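Local coordinates for protein transcriptional regulator AefR (PDB 3CDL) that probably binds DNA as a transcriptional regulator of the TetR family, using a helix-turn-helix motif to recognise cis-regulatory sequences, at residues S13-A18 and N48-K53; T30-I35 and E54-E59. All blocks are in the same frame, centred on the assembly; numbering follows the deposited sequence.

Contact 1: residues S13-A18 and N48-K53; sequences SIVQAA and NHFPSK
I14 and V15, neighbours on helix 9-24, pack against H49 and F50, where helix 43-49 ends. The tightly packed part is the buried trio of I14, V15 and F50. V15 CG2 approaches F50 CZ to 3.8 Å, the two side chains crossing at about a right angle, while I14 CG2 lies 4.2 Å from F50 CD2 as I14 and F50 slide past each other in opposite directions. Both methyls come to the ring obliquely. I14 can serve two partners because it branches at CB: CG2 stands opposite the backbone N and turns to F50, whereas CG1 lies beside that N (chi1 -57°) and carries CD1 out to H49. There I14 CD1 meets H49 ND1 at 3.4 Å, at the edge of the imidazole and in its plane. Branched aliphatic residues suit this helix face, since branching at CB restricts these side chains and sets methyls close to the backbone, where they can reach the F50 ring. F50 is the first residue to depart from helical backbone angles, yet its side chain leaves the backbone toward helix 9-24 and its ring meets V15 and I14; its other neighbours include E55 and E59 of helix 53-64.

The solvent side is formed by H49, which is only partly buried and meets 13-18 through a single methyl, although that approach is the shortest of the contact. Its carbonyl O accepts a hydrogen bond from R11, a polar link beside the apolar one.

No hydrogen bond crosses between 13-18 and 48-53, so cohesion here rests on the burial and fit of hydrocarbon surfaces. H49 ND1 is covered by I14 CD1 and has no partner in the model, which probably carries a small cost, offset at least in part by the apolar packing around F50.

Contact 2: residues T30-I35 and E54-E59; sequences TSMDRI and EELFAE
I35 and L56 reach toward each other tip to tip, I35 CD1 resting 3.8 Å from L56 CD2, and this meeting of two methyls joins helix 32-39 to helix 53-64. The backbones are well apart, with M32 CA and L56 CA, the nearest pair, at 9.9 Å, so long side chains must span the gap. Each is extended for the task. In I35, CG1 sits beside the backbone N and CD1 then continues nearly straight from CA (chi2 167°), giving the branch its full reach. In L56, CG stands opposite the backbone N (chi1 167°) and CD2 is the methyl that carries on outward. M32, a selenomethionine in this crystal, behaves differently. Its side chain leaves the backbone across the direction of helix 53-64 and then coils back through turns of like sign, so that SE comes within 4.4 Å of the same L56 CD2. A flexible, unbranched chain suits this bend, and M32 also touches V46 and Y47 of helix 43-49. One leucine methyl therefore serves both partners, while A18 of helix 9-24 also packs against L56.

S31 occupies the N-cap position of helix 32-39. S31 OG accepts a weak bond from R34 N at 3.4 Å and donates to D33 OD1 at 3.1 Å; that carboxylate oxygen is met on its anti side, 27° out of plane. A small hydroxyl suits this place because it can accept and donate at once. The first turn is completed by I35 N bonding to S31 O at 2.9 Å.

The first helix of the predicted helix-turn-helix, with S31 at its N-cap, packing on the helix that follows the motif, is consistent with the small helical DNA-binding domain of TetR-family regulators.

Overall arrangement
From the N terminus, helix 9-24 supplies the first segment of contact 1, and the chain then reaches 30-35, the first segment of contact 2, which opens helix 32-39. After helix 43-49 begins, residues 48-53 return to 13-18 and close the loop of contact 1; residues 54-59 follow directly and close that of contact 2. The two loops therefore cross, their segments alternating along the chain. Their centres lie about 5 Å apart, and K53 NZ, hydrogen-bonded to T30 O at 2.8 Å, links them directly. Together they tie the predicted helix-turn-helix to helices 9-24 and 53-64 in one compact core within the TetR family region.

Contact 1: residues S13-A18 and N48-K53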
ATOM      1  N   SER B  13       4.386 -22.259  15.983  1.00 53.84           N
ATOM      2  CA  SER B  13       4.053 -21.798  17.324  1.00 53.20           C
ATOM      3  C   SER B  13       4.806 -20.504  17.662  1.00 52.72           C
ATOM      4  O   SER B  13       4.197 -19.497  18.028  1.00 52.63           O
ATOM      5  CB  SER B  13       4.378 -22.905  18.337  1.00 53.33           C
ATOM      6  OG  SER B  13       3.793 -22.672  19.606  1.00 53.31           O
ATOM      7  N   ILE B  14       6.127 -20.532  17.513  1.00 52.13           N
ATOM      8  CA  ILE B  14       6.983 -19.382  17.834  1.00 51.75           C
ATOM      9  C   ILE B  14       6.760 -18.190  16.879  1.00 51.50           C
ATOM     10  O   ILE B  14       6.683 -17.033  17.319  1.00 51.56           O
ATOM     11  CB  ILE B  14       8.480 -19.785  17.838  1.00 51.61           C
ATOM     12  CG1 ILE B  14       8.729 -20.935  18.822  1.00 51.30           C
ATOM     13  CG2 ILE B  14       9.361 -18.582  18.145  1.00 51.09           C
ATOM     14  CD1 ILE B  14       9.995 -21.730  18.547  1.00 50.65           C
ATOM     15  N   VAL B  15       6.669 -18.477  15.580  1.00 51.23           N
ATOM     16  CA  VAL B  15       6.345 -17.461  14.575  1.00 51.02           C
ATOM     17  C   VAL B  15       5.027 -16.775  14.940  1.00 51.08           C
ATOM     18  O   VAL B  15       4.961 -15.544  14.931  1.00 51.14           O
ATOM     19  CB  VAL B  15       6.255 -18.060  13.149  1.00 51.04           C
ATOM     20  CG1 VAL B  15       5.683 -17.056  12.170  1.00 50.23           C
ATOM     21  CG2 VAL B  15       7.622 -18.544  12.677  1.00 51.28           C
ATOM     22  N   GLN B  16       4.006 -17.580  15.274  1.00 50.74           N
ATOM     23  CA  GLN B  16       2.667 -17.095  15.654  1.00 50.44           C
ATOM     24  C   GLN B  16       2.690 -16.128  16.826  1.00 50.24           C
ATOM     25  O   GLN B  16       2.093 -15.045  16.773  1.00 50.14           O
ATOM     26  CB  GLN B  16       1.741 -18.257  15.998  1.00 50.19           C
ATOM     27  CG  GLN B  16       0.567 -18.393  15.091  1.00 51.19           C
ATOM     28  CD  GLN B  16       0.980 -18.632  13.663  1.00 53.94           C
ATOM     29  OE1 GLN B  16       1.366 -17.700  12.937  1.00 53.85           O
ATOM     30  NE2 GLN B  16       0.891 -19.890  13.235  1.00 55.32           N
ATOM     31  N   ALA B  17       3.369 -16.543  17.889  1.00 49.73           N
ATOM     32  CA  ALA B  17       3.584 -15.697  19.046  1.00 49.25           C
ATOM     33  C   ALA B  17       4.353 -14.440  18.653  1.00 48.97           C
ATOM     34  O   ALA B  17       4.126 -13.369  19.217  1.00 49.00           O
ATOM     35  CB  ALA B  17       4.334 -16.464  20.108  1.00 49.49           C
ATOM     36  N   ALA B  18       5.257 -14.562  17.684  1.00 48.47           N
ATOM     37  CA  ALA B  18       6.039 -13.403  17.256  1.00 48.09           C
ATOM     38  C   ALA B  18       5.126 -12.363  16.607  1.00 47.59           C
ATOM     39  O   ALA B  18       5.254 -11.162  16.858  1.00 47.76           O
ATOM     40  CB  ALA B  18       7.161 -13.824  16.314  1.00 48.12           C
ATOM     41  N   ASN B  48      17.033 -21.754  19.533  1.00 45.86           N
ATOM     42  CA  ASN B  48      17.321 -22.883  18.654  1.00 45.94           C
ATOM     43  C   ASN B  48      16.770 -22.640  17.253  1.00 45.99           C
ATOM     44  O   ASN B  48      17.497 -22.734  16.265  1.00 46.09           O
ATOM     45  CB  ASN B  48      16.728 -24.179  19.227  1.00 46.04           C
ATOM     46  CG  ASN B  48      17.436 -24.654  20.499  1.00 46.63           C
ATOM     47  OD1 ASN B  48      18.640 -24.426  20.697  1.00 46.23           O
ATOM     48  ND2 ASN B  48      16.684 -25.343  21.360  1.00 46.65           N
ATOM     49  N   HIS B  49      15.486 -22.311  17.173  1.00 46.14           N
ATOM     50  CA  HIS B  49      14.858 -22.021  15.891  1.00 46.37           C
ATOM     51  C   HIS B  49      15.315 -20.696  15.287  1.00 46.45           C
ATOM     52  O   HIS B  49      15.671 -20.643  14.111  1.00 46.90           O
ATOM     53  CB  HIS B  49      13.336 -22.119  15.995  1.00 46.39           C
ATOM     54  CG  HIS B  49      12.830 -23.535  15.993  1.00 47.55           C
ATOM     55  ND1 HIS B  49      11.764 -23.951  16.763  1.00 48.28           N
ATOM     56  CD2 HIS B  49      13.260 -24.636  15.324  1.00 48.01           C
ATOM     57  CE1 HIS B  49      11.556 -25.244  16.564  1.00 48.28           C
ATOM     58  NE2 HIS B  49      12.452 -25.684  15.698  1.00 47.69           N
ATOM     59  N   PHE B  50      15.338 -19.638  16.100  1.00 46.41           N
ATOM     60  CA  PHE B  50      15.761 -18.310  15.651  1.00 45.97           C
ATOM     61  C   PHE B  50      16.745 -17.706  16.626  1.00 45.75           C
ATOM     62  O   PHE B  50      16.349 -17.322  17.734  1.00 45.91           O
ATOM     63  CB  PHE B  50      14.559 -17.381  15.518  1.00 46.10           C
ATOM     64  CG  PHE B  50      13.452 -17.951  14.684  1.00 46.65           C
ATOM     65  CD1 PHE B  50      13.480 -17.830  13.290  1.00 46.69           C
ATOM     66  CD2 PHE B  50      12.393 -18.627  15.285  1.00 45.96           C
ATOM     67  CE1 PHE B  50      12.463 -18.359  12.504  1.00 45.60           C
ATOM     68  CE2 PHE B  50      11.373 -19.164  14.510  1.00 46.38           C
ATOM     69  CZ  PHE B  50      11.410 -19.033  13.113  1.00 46.44           C
ATOM     70  N   PRO B  51      18.027 -17.599  16.220  1.00 45.36           N
ATOM     71  CA  PRO B  51      19.087 -17.072  17.095  1.00 45.15           C
ATOM     72  C   PRO B  51      18.965 -15.571  17.404  1.00 44.88           C
ATOM     73  O   PRO B  51      19.684 -15.066  18.256  1.00 44.58           O
ATOM     74  CB  PRO B  51      20.382 -17.359  16.310  1.00 44.99           C
ATOM     75  CG  PRO B  51      19.989 -18.274  15.204  1.00 44.82           C
ATOM     76  CD  PRO B  51      18.560 -17.973  14.901  1.00 45.04           C
ATOM     77  N   SER B  52      18.056 -14.880  16.720  1.00 45.05           N
ATOM     78  CA  SER B  52      17.833 -13.444  16.925  1.00 45.24           C
ATOM     79  C   SER B  52      16.571 -12.978  16.212  1.00 45.46           C
ATOM     80  O   SER B  52      16.095 -13.642  15.293  1.00 45.61           O
ATOM     81  CB  SER B  52      19.028 -12.624  16.438  1.00 44.59           C
ATOM     82  OG  SER B  52      19.253 -12.824  15.062  1.00 43.66           O
ATOM     83  N   LYS B  53      16.047 -11.833  16.641  1.00 45.88           N
ATOM     84  CA  LYS B  53      14.926 -11.155  15.963  1.00 46.64           C
ATOM     85  C   LYS B  53      15.149 -10.870  14.454  1.00 46.66           C
ATOM     86  O   LYS B  53      14.215 -11.027  13.659  1.00 46.69           O
ATOM     87  CB  LYS B  53      14.550  -9.869  16.706  1.00 46.62           C
ATOM     88  CG  LYS B  53      14.126 -10.096  18.155  1.00 47.63           C
ATOM     89  CD  LYS B  53      14.102  -8.790  18.950  1.00 48.24           C
ATOM     90  CE  LYS B  53      13.113  -7.812  18.363  1.00 47.88           C
ATOM     91  NZ  LYS B  53      12.938  -6.634  19.237  1.00 49.31           N
TER

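Contact 2: residues T30-I35 and E54-E59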
ATOM      1  N   THR B  30       9.680  -5.671  21.655  1.00 49.77           N
ATOM      2  CA  THR B  30       9.339  -7.069  21.942  1.00 49.76           C
ATOM      3  C   THR B  30      10.593  -7.920  22.047  1.00 49.68           C
ATOM      4  O   THR B  30      11.428  -7.919  21.149  1.00 50.08           O
ATOM      5  CB  THR B  30       8.458  -7.658  20.842  1.00 49.65           C
ATOM      6  OG1 THR B  30       7.296  -6.842  20.685  1.00 49.65           O
ATOM      7  CG2 THR B  30       8.028  -9.080  21.199  1.00 50.39           C
ATOM      8  N   SER B  31      10.712  -8.655  23.141  1.00 49.74           N
ATOM      9  CA  SER B  31      11.877  -9.495  23.382  1.00 49.75           C
ATOM     10  C   SER B  31      11.606 -10.988  23.160  1.00 49.66           C
ATOM     11  O   SER B  31      10.461 -11.457  23.232  1.00 49.00           O
ATOM     12  CB  SER B  31      12.367  -9.276  24.803  1.00 49.88           C
ATOM     13  OG  SER B  31      11.354  -9.641  25.716  1.00 50.46           O
HETATM   14  N   MSE B  32      12.693 -11.717  22.907  1.00 49.83           N
HETATM   15  CA  MSE B  32      12.665 -13.155  22.653  1.00 50.07           C
HETATM   16  C   MSE B  32      12.034 -13.932  23.798  1.00 49.87           C
HETATM   17  O   MSE B  32      11.342 -14.925  23.566  1.00 49.96           O
HETATM   18  CB  MSE B  32      14.073 -13.684  22.383  1.00 50.47           C
HETATM   19  CG  MSE B  32      14.743 -13.096  21.159  1.00 52.46           C
HETATM   20 SE   MSE B  32      13.769 -13.477  19.511  0.85 59.76          SE
HETATM   21  CE  MSE B  32      14.535 -15.229  19.098  1.00 57.18           C
ATOM     22  N   ASP B  33      12.271 -13.483  25.029  1.00 49.44           N
ATOM     23  CA  ASP B  33      11.622 -14.096  26.181  1.00 49.20           C
ATOM     24  C   ASP B  33      10.138 -13.762  26.286  1.00 48.86           C
ATOM     25  O   ASP B  33       9.364 -14.581  26.782  1.00 49.06           O
ATOM     26  CB  ASP B  33      12.350 -13.850  27.524  1.00 49.36           C
ATOM     27  CG  ASP B  33      13.442 -12.791  27.446  1.00 50.08           C
ATOM     28  OD1 ASP B  33      13.309 -11.827  26.653  1.00 50.62           O
ATOM     29  OD2 ASP B  33      14.436 -12.932  28.202  1.00 49.48           O
ATOM     30  N   ARG B  34       9.732 -12.576  25.830  1.00 48.18           N
ATOM     31  CA  ARG B  34       8.309 -12.251  25.821  1.00 47.45           C
ATOM     32  C   ARG B  34       7.614 -13.160  24.824  1.00 46.80           C
ATOM     33  O   ARG B  34       6.570 -13.746  25.130  1.00 47.06           O
ATOM     34  CB  ARG B  34       8.061 -10.776  25.519  1.00 47.52           C
ATOM     35  CG  ARG B  34       6.790 -10.232  26.155  1.00 48.02           C
ATOM     36  CD  ARG B  34       7.049  -8.935  26.900  1.00 50.09           C
ATOM     37  NE  ARG B  34       7.720  -7.931  26.060  1.00 53.62           N
ATOM     38  CZ  ARG B  34       8.200  -6.756  26.494  1.00 54.43           C
ATOM     39  NH1 ARG B  34       8.790  -5.929  25.640  1.00 52.13           N
ATOM     40  NH2 ARG B  34       8.096  -6.401  27.779  1.00 56.16           N
ATOM     41  N   ILE B  35       8.230 -13.303  23.650  1.00 46.02           N
ATOM     42  CA  ILE B  35       7.820 -14.282  22.632  1.00 45.04           C
ATOM     43  C   ILE B  35       7.681 -15.695  23.228  1.00 44.62           C
ATOM     44  O   ILE B  35       6.649 -16.353  23.037  1.00 44.42           O
ATOM     45  CB  ILE B  35       8.806 -14.282  21.421  1.00 44.77           C
ATOM     46  CG1 ILE B  35       8.689 -12.976  20.641  1.00 44.37           C
ATOM     47  CG2 ILE B  35       8.589 -15.488  20.502  1.00 44.09           C
ATOM     48  CD1 ILE B  35       9.804 -12.751  19.636  1.00 45.04           C
ATOM     49  N   GLU B  54      16.371 -10.471  14.072  1.00 46.55           N
ATOM     50  CA  GLU B  54      16.795 -10.437  12.657  1.00 46.62           C
ATOM     51  C   GLU B  54      16.450 -11.740  11.923  1.00 46.19           C
ATOM     52  O   GLU B  54      15.760 -11.718  10.905  1.00 46.07           O
ATOM     53  CB  GLU B  54      18.307 -10.186  12.519  1.00 46.52           C
ATOM     54  CG  GLU B  54      18.748  -8.714  12.507  1.00 47.38           C
ATOM     55  CD  GLU B  54      20.010  -8.457  11.658  1.00 47.94           C
ATOM     56  OE1 GLU B  54      20.140  -9.092  10.579  1.00 50.29           O
ATOM     57  OE2 GLU B  54      20.860  -7.608  12.056  1.00 48.12           O
ATOM     58  N   GLU B  55      16.933 -12.869  12.446  1.00 45.88           N
ATOM     59  CA  GLU B  55      16.729 -14.176  11.814  1.00 45.45           C
ATOM     60  C   GLU B  55      15.246 -14.551  11.803  1.00 44.83           C
ATOM     61  O   GLU B  55      14.795 -15.317  10.951  1.00 44.96           O
ATOM     62  CB  GLU B  55      17.565 -15.253  12.513  1.00 45.45           C
ATOM     63  CG  GLU B  55      18.287 -16.227  11.566  1.00 47.17           C
ATOM     64  CD  GLU B  55      17.669 -17.647  11.510  1.00 48.88           C
ATOM     65  OE1 GLU B  55      16.432 -17.790  11.630  1.00 50.75           O
ATOM     66  OE2 GLU B  55      18.430 -18.633  11.339  1.00 48.02           O
ATOM     67  N   LEU B  56      14.491 -13.997  12.744  1.00 44.16           N
ATOM     68  CA  LEU B  56      13.060 -14.251  12.836  1.00 43.38           C
ATOM     69  C   LEU B  56      12.298 -13.348  11.871  1.00 43.37           C
ATOM     70  O   LEU B  56      11.381 -13.798  11.156  1.00 43.18           O
ATOM     71  CB  LEU B  56      12.595 -14.050  14.286  1.00 43.73           C
ATOM     72  CG  LEU B  56      11.105 -13.962  14.642  1.00 43.25           C
ATOM     73  CD1 LEU B  56      10.323 -15.262  14.314  1.00 42.99           C
ATOM     74  CD2 LEU B  56      10.995 -13.607  16.106  1.00 42.63           C
ATOM     75  N   PHE B  57      12.683 -12.070  11.860  1.00 42.70           N
ATOM     76  CA  PHE B  57      12.184 -11.125  10.872  1.00 42.09           C
ATOM     77  C   PHE B  57      12.484 -11.592   9.448  1.00 42.13           C
ATOM     78  O   PHE B  57      11.650 -11.428   8.557  1.00 41.81           O
ATOM     79  CB  PHE B  57      12.769  -9.729  11.095  1.00 41.56           C
ATOM     80  CG  PHE B  57      12.225  -8.697  10.151  1.00 40.68           C
ATOM     81  CD1 PHE B  57      10.974  -8.127  10.374  1.00 38.18           C
ATOM     82  CD2 PHE B  57      12.950  -8.308   9.041  1.00 39.77           C
ATOM     83  CE1 PHE B  57      10.466  -7.209   9.526  1.00 38.52           C
ATOM     84  CE2 PHE B  57      12.447  -7.381   8.168  1.00 40.60           C
ATOM     85  CZ  PHE B  57      11.192  -6.830   8.404  1.00 41.53           C
ATOM     86  N   ALA B  58      13.670 -12.172   9.246  1.00 42.52           N
ATOM     87  CA  ALA B  58      14.078 -12.704   7.942  1.00 43.09           C
ATOM     88  C   ALA B  58      13.093 -13.752   7.455  1.00 43.72           C
ATOM     89  O   ALA B  58      12.753 -13.776   6.281  1.00 42.72           O
ATOM     90  CB  ALA B  58      15.474 -13.291   8.005  1.00 42.71           C
ATOM     91  N   GLU B  59      12.624 -14.590   8.379  1.00 45.19           N
ATOM     92  CA  GLU B  59      11.736 -15.696   8.070  1.00 47.13           C
ATOM     93  C   GLU B  59      10.342 -15.201   7.728  1.00 48.48           C
ATOM     94  O   GLU B  59       9.737 -15.652   6.765  1.00 48.21           O
ATOM     95  CB  GLU B  59      11.655 -16.659   9.251  1.00 47.39           C
ATOM     96  CG  GLU B  59      11.785 -18.140   8.874  1.00 48.36           C
ATOM     97  CD  GLU B  59      10.612 -18.678   8.099  1.00 49.53           C
ATOM     98  OE1 GLU B  59       9.786 -19.412   8.682  1.00 50.84           O
ATOM     99  OE2 GLU B  59      10.515 -18.376   6.896  1.00 51.28           O
TER